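Local coordinates for protein cellulase (Uncultured bacterium, PDB 3WX5) that probably hydrolyses internal beta-1,4-glucosidic bonds of cellulose, as an endoglucanase of glycoside hydrolase family 12, at residues Ala100-Thr111 and Lys233-Arg244. Numbering follows the deposited sequence.
Sequences AISRLQSNWRLT and KSSDFSVTLTAR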
ATOM      1  N   ALA A 100       5.237  20.106   1.084  1.00 13.73           N
ATOM      2  CA  ALA A 100       4.144  20.808   0.410  1.00 13.38           C
ATOM      3  C   ALA A 100       2.792  20.076   0.578  1.00 13.34           C
ATOM      4  O   ALA A 100       1.783  20.471   0.009  1.00 14.10           O
ATOM      5  CB  ALA A 100       4.473  20.984  -1.059  1.00 13.57           C
ATOM      6  N   ILE A 101       2.764  19.028   1.395  1.00 12.29           N
ATOM      7  CA  ILE A 101       1.487  18.382   1.727  1.00 13.21           C
ATOM      8  C   ILE A 101       0.875  19.067   2.955  1.00 13.15           C
ATOM      9  O   ILE A 101       1.554  19.185   3.975  1.00 16.45           O
ATOM     10  CB  ILE A 101       1.686  16.891   2.065  1.00 14.28           C
ATOM     11  CG1 ILE A 101       2.299  16.143   0.866  1.00 14.42           C
ATOM     12  CG2 ILE A 101       0.358  16.249   2.524  1.00 14.38           C
ATOM     13  CD1 ILE A 101       2.689  14.680   1.196  1.00 20.76           C
ATOM     14  N   SER A 102      -0.392  19.484   2.876  1.00 13.96           N
ATOM     15  CA  SER A 102      -1.089  19.984   4.082  1.00 15.48           C
ATOM     16  C   SER A 102      -1.816  18.883   4.839  1.00 14.97           C
ATOM     17  O   SER A 102      -1.662  18.764   6.047  1.00 15.33           O
ATOM     18  CB  SER A 102      -2.066  21.128   3.794  1.00 16.99           C
ATOM     19  OG  SER A 102      -3.067  20.722   2.881  1.00 27.41           O
ATOM     20  N   ARG A 103      -2.581  18.064   4.118  1.00 15.03           N
ATOM     21  CA  ARG A 103      -3.363  16.982   4.738  1.00 13.73           C
ATOM     22  C   ARG A 103      -3.385  15.754   3.834  1.00 13.58           C
ATOM     23  O   ARG A 103      -3.493  15.871   2.611  1.00 13.93           O
ATOM     24  CB  ARG A 103      -4.809  17.420   4.997  1.00 16.15           C
ATOM     25  CG  ARG A 103      -4.972  18.385   6.182  1.00 26.06           C
ATOM     26  CD  ARG A 103      -6.434  18.909   6.300  1.00 40.88           C
ATOM     27  NE  ARG A 103      -6.700  20.057   5.417  1.00 50.68           N
ATOM     28  CZ  ARG A 103      -7.880  20.670   5.278  1.00 55.48           C
ATOM     29  NH1 ARG A 103      -8.946  20.245   5.948  1.00 57.52           N
ATOM     30  NH2 ARG A 103      -8.003  21.703   4.447  1.00 54.19           N
ATOM     31  N   LEU A 104      -3.512  14.588   4.457  1.00 11.27           N
ATOM     32  CA  LEU A 104      -3.651  13.358   3.699  1.00 10.28           C
ATOM     33  C   LEU A 104      -4.347  12.310   4.529  1.00 10.71           C
ATOM     34  O   LEU A 104      -3.854  11.921   5.588  1.00 11.89           O
ATOM     35  CB  LEU A 104      -2.279  12.856   3.264  1.00  9.56           C
ATOM     36  CG  LEU A 104      -2.333  11.562   2.446  1.00 11.58           C
ATOM     37  CD1 LEU A 104      -3.148  11.754   1.121  1.00  9.70           C
ATOM     38  CD2 LEU A 104      -0.886  11.043   2.153  1.00 12.64           C
ATOM     39  N   GLN A 105      -5.511  11.870   4.069  1.00 11.98           N
ATOM     40  CA  GLN A 105      -6.271  10.867   4.826  1.00 11.77           C
ATOM     41  C   GLN A 105      -6.861   9.831   3.889  1.00 10.15           C
ATOM     42  O   GLN A 105      -6.982  10.054   2.685  1.00 11.96           O
ATOM     43  CB  GLN A 105      -7.391  11.514   5.647  1.00 14.43           C
ATOM     44  CG  GLN A 105      -8.447  12.220   4.815  1.00 19.92           C
ATOM     45  CD  GLN A 105      -9.538  12.846   5.691  1.00 32.48           C
ATOM     46  OE1 GLN A 105      -9.253  13.723   6.507  1.00 35.11           O
ATOM     47  NE2 GLN A 105     -10.751  12.290   5.625  1.00 33.40           N
ATOM     48  N   SER A 106      -7.237   8.695   4.462  1.00 10.97           N
ATOM     49  CA  SER A 106      -7.759   7.613   3.655  1.00 12.10           C
ATOM     50  C   SER A 106      -8.741   6.735   4.424  1.00 12.05           C
ATOM     51  O   SER A 106      -8.655   6.627   5.644  1.00 11.96           O
ATOM     52  CB  SER A 106      -6.573   6.832   3.109  1.00 11.82           C
ATOM     53  OG  SER A 106      -6.994   5.724   2.350  1.00 10.88           O
ATOM     54  N   ASN A 107      -9.761   6.244   3.719  1.00 12.84           N
ATOM     55  CA  ASN A 107     -10.601   5.145   4.178  1.00 13.33           C
ATOM     56  C   ASN A 107     -10.250   3.816   3.505  1.00 11.47           C
ATOM     57  O   ASN A 107      -9.913   3.788   2.321  1.00 11.29           O
ATOM     58  CB  ASN A 107     -12.089   5.433   3.891  1.00 12.58           C
ATOM     59  CG  ASN A 107     -12.543   6.787   4.383  1.00 18.31           C
ATOM     60  OD1 ASN A 107     -11.932   7.397   5.252  1.00 13.81           O
ATOM     61  ND2 ASN A 107     -13.642   7.274   3.803  1.00 19.68           N
ATOM     62  N   TRP A 108     -10.473   2.706   4.212  1.00 10.84           N
ATOM     63  CA  TRP A 108     -10.313   1.382   3.608  1.00 11.88           C
ATOM     64  C   TRP A 108     -11.016   0.359   4.486  1.00 13.42           C
ATOM     65  O   TRP A 108     -11.027   0.490   5.705  1.00 14.27           O
ATOM     66  CB  TRP A 108      -8.823   1.009   3.500  1.00 11.09           C
ATOM     67  CG  TRP A 108      -8.564  -0.244   2.667  1.00 12.19           C
ATOM     68  CD1 TRP A 108      -9.103  -0.552   1.432  1.00  9.05           C
ATOM     69  CD2 TRP A 108      -7.616  -1.285   2.956  1.00 11.91           C
ATOM     70  NE1 TRP A 108      -8.647  -1.793   1.019  1.00  9.58           N
ATOM     71  CE2 TRP A 108      -7.722  -2.252   1.927  1.00 11.03           C
ATOM     72  CE3 TRP A 108      -6.710  -1.509   4.006  1.00 12.61           C
ATOM     73  CZ2 TRP A 108      -6.876  -3.364   1.858  1.00 11.86           C
ATOM     74  CZ3 TRP A 108      -5.898  -2.647   3.958  1.00 13.13           C
ATOM     75  CH2 TRP A 108      -6.009  -3.573   2.907  1.00  9.81           C
ATOM     76  N   ARG A 109     -11.535  -0.699   3.871  1.00 12.73           N
ATOM     77  CA  ARG A 109     -12.084  -1.820   4.629  1.00 13.00           C
ATOM     78  C   ARG A 109     -11.524  -3.106   4.031  1.00 13.26           C
ATOM     79  O   ARG A 109     -11.463  -3.255   2.818  1.00 13.65           O
ATOM     80  CB  ARG A 109     -13.607  -1.828   4.540  1.00 14.44           C
ATOM     81  CG  ARG A 109     -14.264  -2.960   5.321  1.00 17.75           C
ATOM     82  CD  ARG A 109     -15.797  -2.772   5.421  1.00 20.92           C
ATOM     83  NE  ARG A 109     -16.460  -3.049   4.147  1.00 24.42           N
ATOM     84  CZ  ARG A 109     -16.730  -4.278   3.704  1.00 28.21           C
ATOM     85  NH1 ARG A 109     -16.384  -5.338   4.421  1.00 32.34           N
ATOM     86  NH2 ARG A 109     -17.315  -4.450   2.533  1.00 32.72           N
ATOM     87  N   LEU A 110     -11.077  -4.010   4.886  1.00 10.85           N
ATOM     88  CA  LEU A 110     -10.535  -5.261   4.398  1.00 12.24           C
ATOM     89  C   LEU A 110     -11.333  -6.428   4.984  1.00 13.27           C
ATOM     90  O   LEU A 110     -11.889  -6.347   6.105  1.00 14.74           O
ATOM     91  CB  LEU A 110      -9.055  -5.362   4.751  1.00 12.12           C
ATOM     92  CG  LEU A 110      -8.776  -5.378   6.268  1.00 13.25           C
ATOM     93  CD1 LEU A 110      -8.277  -6.729   6.727  1.00 14.98           C
ATOM     94  CD2 LEU A 110      -7.820  -4.267   6.702  1.00 14.07           C
ATOM     95  N   THR A 111     -11.395  -7.510   4.226  1.00 14.90           N
ATOM     96  CA  THR A 111     -11.983  -8.742   4.727  1.00 14.83           C
ATOM     97  C   THR A 111     -10.846  -9.757   4.883  1.00 15.07           C
ATOM     98  O   THR A 111     -10.238 -10.173   3.889  1.00 13.18           O
ATOM     99  CB  THR A 111     -13.077  -9.248   3.743  1.00 17.64           C
ATOM    100  OG1 THR A 111     -14.053  -8.206   3.552  1.00 14.28           O
ATOM    101  CG2 THR A 111     -13.768 -10.507   4.295  1.00 19.28           C
ATOM    102  N   LYS A 233     -10.296  -9.502   0.628  1.00 13.63           N
ATOM    103  CA  LYS A 233     -11.053  -8.523  -0.152  1.00 14.01           C
ATOM    104  C   LYS A 233     -10.704  -7.109   0.304  1.00 12.86           C
ATOM    105  O   LYS A 233     -10.666  -6.826   1.498  1.00 12.09           O
ATOM    106  CB  LYS A 233     -12.567  -8.741   0.030  1.00 15.45           C
ATOM    107  CG  LYS A 233     -13.428  -7.846  -0.883  1.00 20.11           C
ATOM    108  CD  LYS A 233     -14.923  -8.262  -0.857  1.00 27.44           C
ATOM    109  CE  LYS A 233     -15.807  -7.354  -1.722  1.00 36.77           C
ATOM    110  NZ  LYS A 233     -15.544  -7.447  -3.204  1.00 41.34           N
ATOM    111  N   SER A 234     -10.578  -6.215  -0.665  1.00 10.62           N
ATOM    112  CA  SER A 234     -10.328  -4.781  -0.424  1.00 12.27           C
ATOM    113  C   SER A 234     -11.605  -4.023  -0.826  1.00 12.68           C
ATOM    114  O   SER A 234     -12.090  -4.211  -1.942  1.00 12.89           O
ATOM    115  CB  SER A 234      -9.139  -4.346  -1.298  1.00  9.43           C
ATOM    116  OG  SER A 234      -8.963  -2.924  -1.408  1.00 12.27           O
ATOM    117  N   SER A 235     -12.145  -3.197   0.081  1.00 13.59           N
ATOM    118  CA  SER A 235     -13.389  -2.437  -0.183  1.00 15.01           C
ATOM    119  C   SER A 235     -13.322  -0.973   0.242  1.00 13.27           C
ATOM    120  O   SER A 235     -12.612  -0.632   1.184  1.00 14.40           O
ATOM    121  CB  SER A 235     -14.556  -3.099   0.573  1.00 14.37           C
ATOM    122  OG  SER A 235     -14.622  -4.476   0.229  1.00 18.88           O
ATOM    123  N   ASP A 236     -14.128  -0.127  -0.397  1.00 13.82           N
ATOM    124  CA  ASP A 236     -14.444   1.197   0.147  1.00 15.73           C
ATOM    125  C   ASP A 236     -13.199   2.092   0.236  1.00 15.04           C
ATOM    126  O   ASP A 236     -13.080   2.902   1.163  1.00 14.47           O
ATOM    127  CB  ASP A 236     -15.041   1.076   1.570  1.00 18.35           C
ATOM    128  CG  ASP A 236     -16.318   0.222   1.632  1.00 24.55           C
ATOM    129  OD1 ASP A 236     -17.089   0.162   0.646  1.00 26.06           O
ATOM    130  OD2 ASP A 236     -16.562  -0.349   2.721  1.00 28.08           O
ATOM    131  N   PHE A 237     -12.259   1.932  -0.684  1.00 12.49           N
ATOM    132  CA  PHE A 237     -11.018   2.731  -0.660  1.00 12.35           C
ATOM    133  C   PHE A 237     -11.305   4.191  -1.039  1.00 12.88           C
ATOM    134  O   PHE A 237     -12.038   4.462  -2.007  1.00 13.23           O
ATOM    135  CB  PHE A 237     -10.001   2.137  -1.635  1.00 13.36           C
ATOM    136  CG  PHE A 237      -8.677   2.857  -1.664  1.00 13.48           C
ATOM    137  CD1 PHE A 237      -7.803   2.796  -0.578  1.00 13.64           C
ATOM    138  CD2 PHE A 237      -8.256   3.505  -2.819  1.00 10.77           C
ATOM    139  CE1 PHE A 237      -6.527   3.369  -0.662  1.00 12.18           C
ATOM    140  CE2 PHE A 237      -6.966   4.055  -2.922  1.00 14.81           C
ATOM    141  CZ  PHE A 237      -6.106   3.990  -1.838  1.00 13.27           C
ATOM    142  N   SER A 238     -10.709   5.118  -0.298  0.50  5.96           N
ATOM    143  CA  SER A 238     -10.756   6.524  -0.636  0.50  5.11           C
ATOM    144  C   SER A 238      -9.457   7.156  -0.175  0.50  5.09           C
ATOM    145  O   SER A 238      -8.874   6.752   0.818  0.50  2.48           O
ATOM    146  CB  SER A 238     -11.925   7.186   0.112  0.50  7.06           C
ATOM    147  OG  SER A 238     -11.993   8.554  -0.197  0.50 13.25           O
ATOM    148  N   VAL A 239      -8.953   8.101  -0.946  1.00 11.05           N
ATOM    149  CA  VAL A 239      -7.837   8.920  -0.477  1.00 12.01           C
ATOM    150  C   VAL A 239      -8.194  10.371  -0.662  1.00 13.21           C
ATOM    151  O   VAL A 239      -8.792  10.719  -1.682  1.00 15.00           O
ATOM    152  CB  VAL A 239      -6.563   8.641  -1.275  1.00 10.65           C
ATOM    153  CG1 VAL A 239      -5.470   9.630  -0.834  1.00 13.66           C
ATOM    154  CG2 VAL A 239      -6.114   7.187  -1.056  1.00 13.79           C
ATOM    155  N   THR A 240      -7.908  11.202   0.344  1.00 13.23           N
ATOM    156  CA  THR A 240      -8.131  12.646   0.202  1.00 12.92           C
ATOM    157  C   THR A 240      -6.844  13.414   0.482  1.00 14.06           C
ATOM    158  O   THR A 240      -6.286  13.345   1.586  1.00 12.05           O
ATOM    159  CB  THR A 240      -9.248  13.174   1.138  1.00 10.76           C
ATOM    160  OG1 THR A 240     -10.469  12.468   0.878  1.00 14.27           O
ATOM    161  CG2 THR A 240      -9.496  14.686   0.860  1.00 15.27           C
ATOM    162  N   LEU A 241      -6.360  14.117  -0.533  1.00 14.56           N
ATOM    163  CA  LEU A 241      -5.090  14.820  -0.439  1.00 14.39           C
ATOM    164  C   LEU A 241      -5.334  16.331  -0.522  1.00 14.84           C
ATOM    165  O   LEU A 241      -6.029  16.806  -1.428  1.00 12.60           O
ATOM    166  CB  LEU A 241      -4.156  14.389  -1.572  1.00 15.74           C
ATOM    167  CG  LEU A 241      -2.909  15.246  -1.880  1.00 16.81           C
ATOM    168  CD1 LEU A 241      -1.883  15.178  -0.729  1.00 16.26           C
ATOM    169  CD2 LEU A 241      -2.259  14.811  -3.201  1.00 15.58           C
ATOM    170  N   THR A 242      -4.661  17.073   0.347  1.00 14.90           N
ATOM    171  CA  THR A 242      -4.678  18.529   0.278  1.00 16.17           C
ATOM    172  C   THR A 242      -3.269  19.089   0.253  1.00 15.30           C
ATOM    173  O   THR A 242      -2.458  18.787   1.133  1.00 14.30           O
ATOM    174  CB  THR A 242      -5.432  19.138   1.485  1.00 16.72           C
ATOM    175  OG1 THR A 242      -6.659  18.404   1.681  1.00 24.70           O
ATOM    176  CG2 THR A 242      -5.758  20.584   1.188  1.00 20.67           C
ATOM    177  N   ALA A 243      -3.006  19.959  -0.716  1.00 14.16           N
ATOM    178  CA  ALA A 243      -1.688  20.580  -0.844  1.00 17.21           C
ATOM    179  C   ALA A 243      -1.670  21.882  -0.039  1.00 16.93           C
ATOM    180  O   ALA A 243      -2.716  22.545   0.100  1.00 18.22           O
ATOM    181  CB  ALA A 243      -1.386  20.873  -2.336  1.00 17.05           C
ATOM    182  N   ARG A 244      -0.494  22.291   0.427  1.00 15.61           N
ATOM    183  CA  ARG A 244      -0.347  23.578   1.124  1.00 16.97           C
ATOM    184  C   ARG A 244      -0.579  24.739   0.128  1.00 20.22           C
ATOM    185  O   ARG A 244      -0.326  24.556  -1.071  1.00 22.94           O
ATOM    186  CB  ARG A 244       1.047  23.704   1.722  1.00 18.74           C
ATOM    187  CG  ARG A 244       1.331  22.741   2.869  1.00 15.45           C
ATOM    188  CD  ARG A 244       2.611  23.117   3.609  1.00 15.96           C
ATOM    189  NE  ARG A 244       2.970  22.087   4.585  1.00 13.96           N
ATOM    190  CZ  ARG A 244       2.448  21.973   5.803  1.00 16.28           C
ATOM    191  NH1 ARG A 244       1.609  22.906   6.289  1.00 15.84           N
ATOM    192  NH2 ARG A 244       2.886  20.997   6.606  1.00 18.18           N
TER
HETATM  193  O   HOH W   1       1.553  22.783  -2.106  1.00 20.44           O
HETATM  194  O   HOH W   2       4.411  18.894   5.175  1.00 17.67           O
HETATM  195  O   HOH W   3     -14.620   5.015   1.690  1.00 21.82           O
HETATM  196  O   HOH W   4     -13.433  -5.692   2.235  1.00 14.95           O
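Trp108 reaches across from strand 101-111 to Ser234, its indole N-H meeting the serine hydroxyl. With CG anti to the backbone N (chi1 -170°), the indole swings round from CB so that its pyrrole edge lies against Ser234 and Ser235: CD1 passes 3.5 Å from Ser235 O and also touches Phe237 CD1, NE1 donates to Ser234 OG at 2.7 Å almost in the ring plane, and CZ2 lies near Ser234 CB. Tryptophan suits this buried place because its broad ring also packs on Ala120, Tyr122, Thr221 and Phe223, while its one polar atom is satisfied by a small serine. A leucine here would probably leave Ser234 OG without its donor and open a gap beside Phe237. On the same buried face, Ser106 OG bonds Ser238 O at 2.6 Å, a hydroxyl small enough to fit beside Phe237 CE1 and Val239 CG2, and Leu104 CD1 packs on Val239 CG1 at 3.7 Å. The other face is polar: Arg109 bends at chi3 (73°) to bring NE to Asp236 OD2 in a 3.1 Å salt bridge, approaching from above the carboxylate plane. Asp236, at the corner of its chain, accompanies one bulge; at the other end Ser102 and Arg103 both face Thr242 in a classic beta bulge, their N-H groups donating to Thr242 O, which also accepts from Ser102 OG. Between the bulges, paired backbone bonds such as Thr240 N to Gln105 O (2.8 Å) keep an antiparallel register. One face turned to the core and one polar is what neighbouring strands of a sheet in the beta-jelly-roll sandwich of family 12 glycoside hydrolases present.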